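Local coordinates for MucR Phosphodiesterase (Pseudomonas aeruginosa, PDB 5M1T), which belongs to the EAL-domain family, which has a modified TIM-barrel fold, and holds C2E and magnesium ions in its pocket, at residues D137-A142 with S177-G182; A249-L254 with N260-F265. One frame throughout, in Å; residues are numbered along the deposited sequence.

Contact 1 (D137-A142 with S177-G182)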
loop_
_atom_site.group_PDB
_atom_site.type_symbol
_atom_site.label_atom_id
_atom_site.label_comp_id
_atom_site.label_asym_id
_atom_site.label_seq_id
_atom_site.Cartn_x
_atom_site.Cartn_y
_atom_site.Cartn_z
ATOM N N ASP A 137 8.951 -2.816 6.498
ATOM C CA ASP A 137 9.986 -2.310 7.363
ATOM C C ASP A 137 9.455 -2.235 8.778
ATOM O O ASP A 137 10.161 -2.574 9.723
ATOM C CB ASP A 137 10.491 -0.927 6.899
ATOM C CG ASP A 137 11.275 -1.004 5.612
ATOM O OD1 ASP A 137 11.489 -2.126 5.104
ATOM O OD2 ASP A 137 11.665 0.061 5.080
ATOM N N SER A 138 8.206 -1.814 8.920
ATOM C CA SER A 138 7.551 -1.669 10.239
ATOM C C SER A 138 7.344 -3.021 10.930
ATOM O O SER A 138 7.442 -3.134 12.158
ATOM C CB SER A 138 6.209 -0.954 10.031
ATOM O OG SER A 138 5.403 -0.951 11.191
ATOM N N VAL A 139 7.057 -4.059 10.148
ATOM C CA VAL A 139 6.902 -5.386 10.730
ATOM C C VAL A 139 8.251 -5.866 11.199
ATOM O O VAL A 139 8.406 -6.252 12.337
ATOM C CB VAL A 139 6.251 -6.376 9.743
ATOM C CG1 VAL A 139 6.445 -7.813 10.177
ATOM C CG2 VAL A 139 4.770 -6.032 9.605
ATOM N N ARG A 140 9.235 -5.795 10.318
ATOM C CA ARG A 140 10.615 -6.168 10.667
ATOM C C ARG A 140 11.097 -5.402 11.906
ATOM O O ARG A 140 11.636 -6.011 12.815
ATOM C CB ARG A 140 11.564 -5.962 9.479
ATOM C CG ARG A 140 13.042 -6.073 9.848
ATOM C CD ARG A 140 13.978 -6.113 8.651
ATOM N NE ARG A 140 13.446 -5.402 7.482
ATOM C CZ ARG A 140 13.021 -5.988 6.354
ATOM N NH1 ARG A 140 13.050 -7.316 6.197
ATOM N NH2 ARG A 140 12.558 -5.238 5.359
ATOM N N ASN A 141 10.898 -4.084 11.961
ATOM C CA ASN A 141 11.343 -3.302 13.127
ATOM C C ASN A 141 10.648 -3.747 14.425
ATOM O O ASN A 141 11.294 -3.829 15.481
ATOM C CB ASN A 141 11.114 -1.795 12.962
ATOM C CG ASN A 141 11.881 -1.171 11.777
ATOM O OD1 ASN A 141 12.755 -1.787 11.149
ATOM N ND2 ASN A 141 11.533 0.057 11.467
ATOM N N ALA A 142 9.336 -4.010 14.370
ATOM C CA ALA A 142 8.591 -4.404 15.586
ATOM C C ALA A 142 9.025 -5.756 16.151
ATOM O O ALA A 142 9.051 -5.942 17.360
ATOM C CB ALA A 142 7.096 -4.420 15.330
ATOM N N SER A 177 6.333 -13.309 4.045
ATOM C CA SER A 177 6.430 -14.761 4.225
ATOM C C SER A 177 7.891 -15.246 4.252
ATOM O O SER A 177 8.231 -16.170 4.967
ATOM C CB SER A 177 5.671 -15.461 3.096
ATOM O OG SER A 177 5.804 -16.833 3.230
ATOM N N ALA A 178 8.746 -14.608 3.463
ATOM C CA ALA A 178 10.178 -14.912 3.451
ATOM C C ALA A 178 10.831 -14.530 4.790
ATOM O O ALA A 178 11.799 -15.145 5.200
ATOM C CB ALA A 178 10.872 -14.193 2.287
ATOM N N MET A 179 10.303 -13.501 5.452
ATOM C CA MET A 179 10.763 -13.114 6.800
ATOM C C MET A 179 10.326 -14.120 7.850
ATOM O O MET A 179 10.824 -14.112 8.960
ATOM C CB MET A 179 10.169 -11.781 7.216
ATOM C CG MET A 179 10.614 -10.579 6.419
ATOM S SD MET A 179 9.610 -9.166 6.919
ATOM C CE MET A 179 9.831 -9.194 8.695
ATOM N N GLY A 180 9.361 -14.965 7.509
ATOM C CA GLY A 180 8.885 -15.991 8.437
ATOM C C GLY A 180 7.556 -15.673 9.091
ATOM O O GLY A 180 7.119 -16.391 9.949
ATOM N N VAL A 181 6.924 -14.586 8.692
ATOM C CA VAL A 181 5.624 -14.188 9.246
ATOM C C VAL A 181 4.478 -15.004 8.629
ATOM O O VAL A 181 4.457 -15.267 7.425
ATOM C CB VAL A 181 5.360 -12.686 8.974
ATOM C CG1 VAL A 181 3.970 -12.311 9.439
ATOM C CG2 VAL A 181 6.406 -11.817 9.667
ATOM N N GLY A 182 3.517 -15.406 9.456
ATOM C CA GLY A 182 2.356 -16.147 8.950
ATOM C C GLY A 182 1.379 -15.184 8.269
ATOM O O GLY A 182 1.194 -14.062 8.745
#

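Contact 2 (A249-L254 with N260-F265). With C2E (9,9'-[(2R,3R,3aS,5S,7aR,9R,10R,10aS,12S,14aR)-3,5,10,12-tetrahydroxy-5,12-dioxidooctahydro-2H,7H-difuro[3,2-d:3',2'-j][1,3,7,9,2,8]tetraoxadiphosphacyclododecine-2,9-diyl]bis(2-amino-1,9-dihydro-6H-purin-6-one)), chain C.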
loop_
_atom_site.group_PDB
_atom_site.type_symbol
_atom_site.label_atom_id
_atom_site.label_comp_id
_atom_site.label_asym_id
_atom_site.label_seq_id
_atom_site.Cartn_x
_atom_site.Cartn_y
_atom_site.Cartn_z
ATOM N N ALA A 249 -23.913 -26.422 18.646
ATOM C CA ALA A 249 -24.211 -27.074 17.373
ATOM C C ALA A 249 -23.339 -26.583 16.223
ATOM O O ALA A 249 -22.937 -27.375 15.379
ATOM C CB ALA A 249 -25.696 -26.945 17.044
ATOM N N GLN A 250 -23.035 -25.288 16.185
ATOM C CA GLN A 250 -22.022 -24.755 15.254
ATOM C C GLN A 250 -20.659 -25.421 15.469
ATOM O O GLN A 250 -19.985 -25.845 14.509
ATOM C CB GLN A 250 -21.872 -23.239 15.419
ATOM C CG GLN A 250 -23.058 -22.429 14.893
ATOM C CD GLN A 250 -23.072 -21.002 15.446
ATOM O OE1 GLN A 250 -22.351 -20.719 16.370
ATOM N NE2 GLN A 250 -23.858 -20.101 14.849
ATOM N N GLN A 251 -20.246 -25.489 16.725
ATOM C CA GLN A 251 -18.982 -26.124 17.091
ATOM C C GLN A 251 -18.927 -27.548 16.576
ATOM O O GLN A 251 -17.975 -27.939 15.935
ATOM C CB GLN A 251 -18.830 -26.127 18.617
ATOM C CG GLN A 251 -17.618 -26.892 19.094
ATOM C CD GLN A 251 -17.431 -26.853 20.588
ATOM O OE1 GLN A 251 -18.388 -27.007 21.345
ATOM N NE2 GLN A 251 -16.177 -26.686 21.028
ATOM N N GLU A 252 -19.957 -28.320 16.867
ATOM C CA GLU A 252 -20.028 -29.726 16.437
ATOM C C GLU A 252 -20.009 -29.837 14.925
ATOM O O GLU A 252 -19.282 -30.647 14.380
ATOM C CB GLU A 252 -21.282 -30.410 16.989
ATOM C CG GLU A 252 -21.354 -31.913 16.718
ATOM C CD GLU A 252 -21.884 -32.275 15.311
ATOM O OE1 GLU A 252 -22.698 -31.525 14.714
ATOM O OE2 GLU A 252 -21.496 -33.345 14.767
ATOM N N PHE A 253 -20.800 -29.022 14.250
ATOM C CA PHE A 253 -20.887 -29.100 12.808
ATOM C C PHE A 253 -19.570 -28.690 12.151
ATOM O O PHE A 253 -19.051 -29.335 11.241
ATOM C CB PHE A 253 -22.064 -28.218 12.325
ATOM C CG PHE A 253 -22.014 -27.905 10.888
ATOM C CD1 PHE A 253 -22.341 -28.857 9.958
ATOM C CD2 PHE A 253 -21.582 -26.664 10.456
ATOM C CE1 PHE A 253 -22.270 -28.571 8.602
ATOM C CE2 PHE A 253 -21.513 -26.369 9.106
ATOM C CZ PHE A 253 -21.869 -27.318 8.181
ATOM N N LEU A 254 -18.995 -27.613 12.648
ATOM C CA LEU A 254 -17.742 -27.125 12.062
ATOM C C LEU A 254 -16.630 -28.116 12.284
ATOM O O LEU A 254 -15.753 -28.279 11.448
ATOM C CB LEU A 254 -17.398 -25.762 12.654
ATOM C CG LEU A 254 -18.385 -24.692 12.199
ATOM C CD1 LEU A 254 -18.306 -23.468 13.088
ATOM C CD2 LEU A 254 -18.167 -24.312 10.740
ATOM N N ASN A 260 -9.844 -26.655 11.092
ATOM C CA ASN A 260 -8.657 -26.901 11.889
ATOM C C ASN A 260 -8.840 -26.227 13.234
ATOM O O ASN A 260 -8.644 -26.857 14.280
ATOM C CB ASN A 260 -7.401 -26.424 11.149
ATOM C CG ASN A 260 -7.251 -27.108 9.786
ATOM O OD1 ASN A 260 -7.649 -26.574 8.728
ATOM N ND2 ASN A 260 -6.732 -28.337 9.811
ATOM N N SER A 261 -9.281 -24.974 13.210
ATOM C CA SER A 261 -9.403 -24.196 14.417
ATOM C C SER A 261 -10.644 -23.313 14.427
ATOM O O SER A 261 -11.240 -23.010 13.375
ATOM C CB SER A 261 -8.138 -23.364 14.638
ATOM O OG SER A 261 -7.833 -22.555 13.519
ATOM N N LEU A 262 -11.068 -22.965 15.642
ATOM C CA LEU A 262 -12.294 -22.224 15.857
ATOM C C LEU A 262 -12.000 -20.986 16.685
ATOM O O LEU A 262 -11.103 -20.989 17.539
ATOM C CB LEU A 262 -13.334 -23.070 16.600
ATOM C CG LEU A 262 -13.655 -24.490 16.103
ATOM C CD1 LEU A 262 -14.731 -25.092 16.995
ATOM C CD2 LEU A 262 -14.146 -24.505 14.670
ATOM N N GLN A 263 -12.800 -19.956 16.444
ATOM C CA GLN A 263 -12.744 -18.723 17.206
ATOM C C GLN A 263 -14.178 -18.240 17.417
ATOM O O GLN A 263 -15.024 -18.315 16.509
ATOM C CB GLN A 263 -11.958 -17.725 16.402
ATOM C CG GLN A 263 -11.576 -16.505 17.114
ATOM C CD GLN A 263 -10.700 -15.612 16.263
ATOM O OE1 GLN A 263 -9.933 -16.089 15.406
ATOM N NE2 GLN A 263 -10.784 -14.306 16.518
ATOM N N GLY A 264 -14.494 -17.838 18.640
ATOM C CA GLY A 264 -15.843 -17.368 18.892
ATOM C C GLY A 264 -16.146 -17.240 20.354
ATOM O O GLY A 264 -15.397 -17.763 21.205
ATOM N N PHE A 265 -17.255 -16.551 20.640
ATOM C CA PHE A 265 -17.703 -16.323 22.006
ATOM C C PHE A 265 -17.875 -17.616 22.827
ATOM O O PHE A 265 -17.611 -17.624 24.006
ATOM C CB PHE A 265 -19.003 -15.542 22.036
ATOM C CG PHE A 265 -18.866 -14.111 21.626
ATOM C CD1 PHE A 265 -17.643 -13.572 21.278
ATOM C CD2 PHE A 265 -19.971 -13.291 21.625
ATOM C CE1 PHE A 265 -17.524 -12.262 20.937
ATOM C CE2 PHE A 265 -19.859 -11.982 21.260
ATOM C CZ PHE A 265 -18.623 -11.475 20.912
HETATM P P1 C2E C . -12.363 -9.269 12.292
HETATM O O2P C2E C . -10.933 -9.282 11.828
HETATM O O1P C2E C . -13.303 -10.167 11.514
HETATM O "O5'" C2E C . -12.361 -9.683 13.832
HETATM C "C5'" C2E C . -13.324 -10.578 14.344
HETATM C "C4'" C2E C . -14.523 -9.836 14.888
HETATM O "O4'" C2E C . -15.541 -10.802 15.212
HETATM C "C3'" C2E C . -14.213 -9.096 16.178
HETATM O "O3'" C2E C . -15.031 -7.928 16.243
HETATM C "C2'" C2E C . -14.645 -10.056 17.265
HETATM O "O2'" C2E C . -14.989 -9.406 18.489
HETATM C "C1'" C2E C . -15.871 -10.660 16.595
HETATM N N9 C2E C . -16.255 -11.969 17.122
HETATM C C8 C2E C . -15.437 -12.984 17.445
HETATM N N7 C2E C . -16.158 -14.037 17.888
HETATM C C5 C2E C . -17.453 -13.695 17.833
HETATM C C6 C2E C . -18.730 -14.342 18.151
HETATM O O6 C2E C . -18.746 -15.519 18.578
HETATM N N1 C2E C . -19.850 -13.628 17.954
HETATM C C2 C2E C . -19.830 -12.358 17.489
HETATM N N2 C2E C . -20.991 -11.685 17.317
HETATM N N3 C2E C . -18.694 -11.712 17.169
HETATM C C4 C2E C . -17.507 -12.326 17.330
HETATM P P11 C2E C . -14.398 -6.508 16.652
HETATM O O21 C2E C . -13.430 -6.725 17.803
HETATM O O11 C2E C . -15.502 -5.594 17.067
HETATM O O5A C2E C . -13.599 -5.968 15.376
HETATM C C5A C2E C . -14.320 -5.745 14.161
HETATM C C4A C2E C . -13.346 -5.553 13.019
HETATM O O4A C2E C . -12.472 -4.460 13.281
HETATM C C3A C2E C . -12.407 -6.717 12.846
HETATM O O3A C2E C . -12.999 -7.795 12.142
HETATM C C2A C2E C . -11.253 -6.100 12.099
HETATM O O2A C2E C . -11.537 -5.972 10.714
HETATM C C1A C2E C . -11.194 -4.713 12.688
HETATM N N91 C2E C . -10.097 -4.624 13.694
HETATM C C81 C2E C . -10.116 -4.963 15.000
HETATM N N71 C2E C . -8.917 -4.696 15.584
HETATM C C51 C2E C . -8.127 -4.179 14.627
HETATM C C61 C2E C . -6.742 -3.685 14.537
HETATM O O61 C2E C . -5.998 -3.708 15.542
HETATM N N11 C2E C . -6.312 -3.230 13.348
HETATM C C21 C2E C . -7.107 -3.223 12.255
HETATM N N21 C2E C . -6.624 -2.756 11.091
HETATM N N31 C2E C . -8.385 -3.659 12.257
HETATM C C41 C2E C . -8.911 -4.143 13.396
#

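Contact 1 (D137-A142 with S177-G182)
The methyl end of M179 lies over the base of R140, and its sulfur lies near the guanidinium; the two side chains cross at about a right angle. The methyl does most of the touching. M179 CE sits 3.7 Å from R140 CA and 3.8 Å from R140 CB, so it packs against the helix backbone as much as against the side chain. The bend at chi3 (53°) turns this methyl toward helix 135-145, where M179 CE also lies 3.9 Å from V139 CG1. Further out, M179 SD is 4.0 Å from R140 NH1, oblique to the guanidinium plane. That group is also approached at its edge, in plane, by an acid from its own helix. R140 NH2 and D137 OD1 form a salt bridge of 3.3 Å, whose hydrogen bond is weak. D137 OD2 makes a long, weak ion pair with R234 of the second subunit.

In the modified TIM barrel of the EAL family, helices 135-145 and 166-178 are outer helices that flank strand 153-158 in sequence. The contact joins the first helix to the turn that follows the second. This turn is a Schellman motif: G180 has positive phi (103°), and G180 N bonds to S177 O. The chain then turns toward strand 182-188. Two residues after M179, V181 meets V139 tip to tip, with V139 CG1 4.0 Å from V181 CG2. V139 CG1 is anti to its own backbone N (chi1 164°), which directs this methyl at both V181 and M179. Both valines are buried and also touch L155 of strand 153-158.

Contact 2 (A249-L254 with N260-F265)
F265 N donates a straight hydrogen bond to O6 of C2E, 2.7 Å long with an N-H...O angle of 180°. F265 follows strand 261-263, which ends a beta-alpha-beta unit of the barrel: strand 239-243, helix 248-257, strand 261-263. The F265 ring lays one face against the same base. C2E C6 sits 3.4 Å above the plane of the F265 ring, offset toward the rim. One residue thus holds the base with both its backbone and its ring. F265 CG is anti to its carbonyl carbon (chi1 -70°), which places the ring beside its own N-H and over the base. R269 makes a cation-pi contact with this ring. G264 comes just before, at backbone angles where a side chain would press on the carbonyl O of Q263, with G264 CA 3.5 Å from C2E O6.

Behind the pocket, L262 points from the strand toward the helix and divides its two methyls between two helical residues. L262 CD1 meets Q251 CG at 4.0 Å, and these side chains cross at about a right angle. Q251 is extended beyond CG, and its NE2 bonds to P57 O. Next along the strand, Q263 NE2 is shared by E65 OE1 and Q51 OE1; E65 is a magnesium ligand. The second methyl of L262 goes to the buried L254, with L262 CD2 4.0 Å from L254 CB.

Overall arrangement
From the N terminus, the chain reaches contact 1 first. From helix 135-145 the chain runs through strand 153-158 and helices 159-164 and 166-178 before 177-182 closes the loop. Contact 2 opens later, on helix 248-257, and closes a much shorter loop at strand 261-263. The two lie in series, neither nested nor crossed. They sit on opposite sides of the chain's centre, with their own centres 30 Å apart and no touch between them. Contact 1 ties helix 135-145 to the turn between helix 166-178 and strand 182-188. Contact 2 joins helix 248-257 to strand 261-263, the last strand, which pairs with strand 46-55 to close the sheet and leads into the C2E pocket.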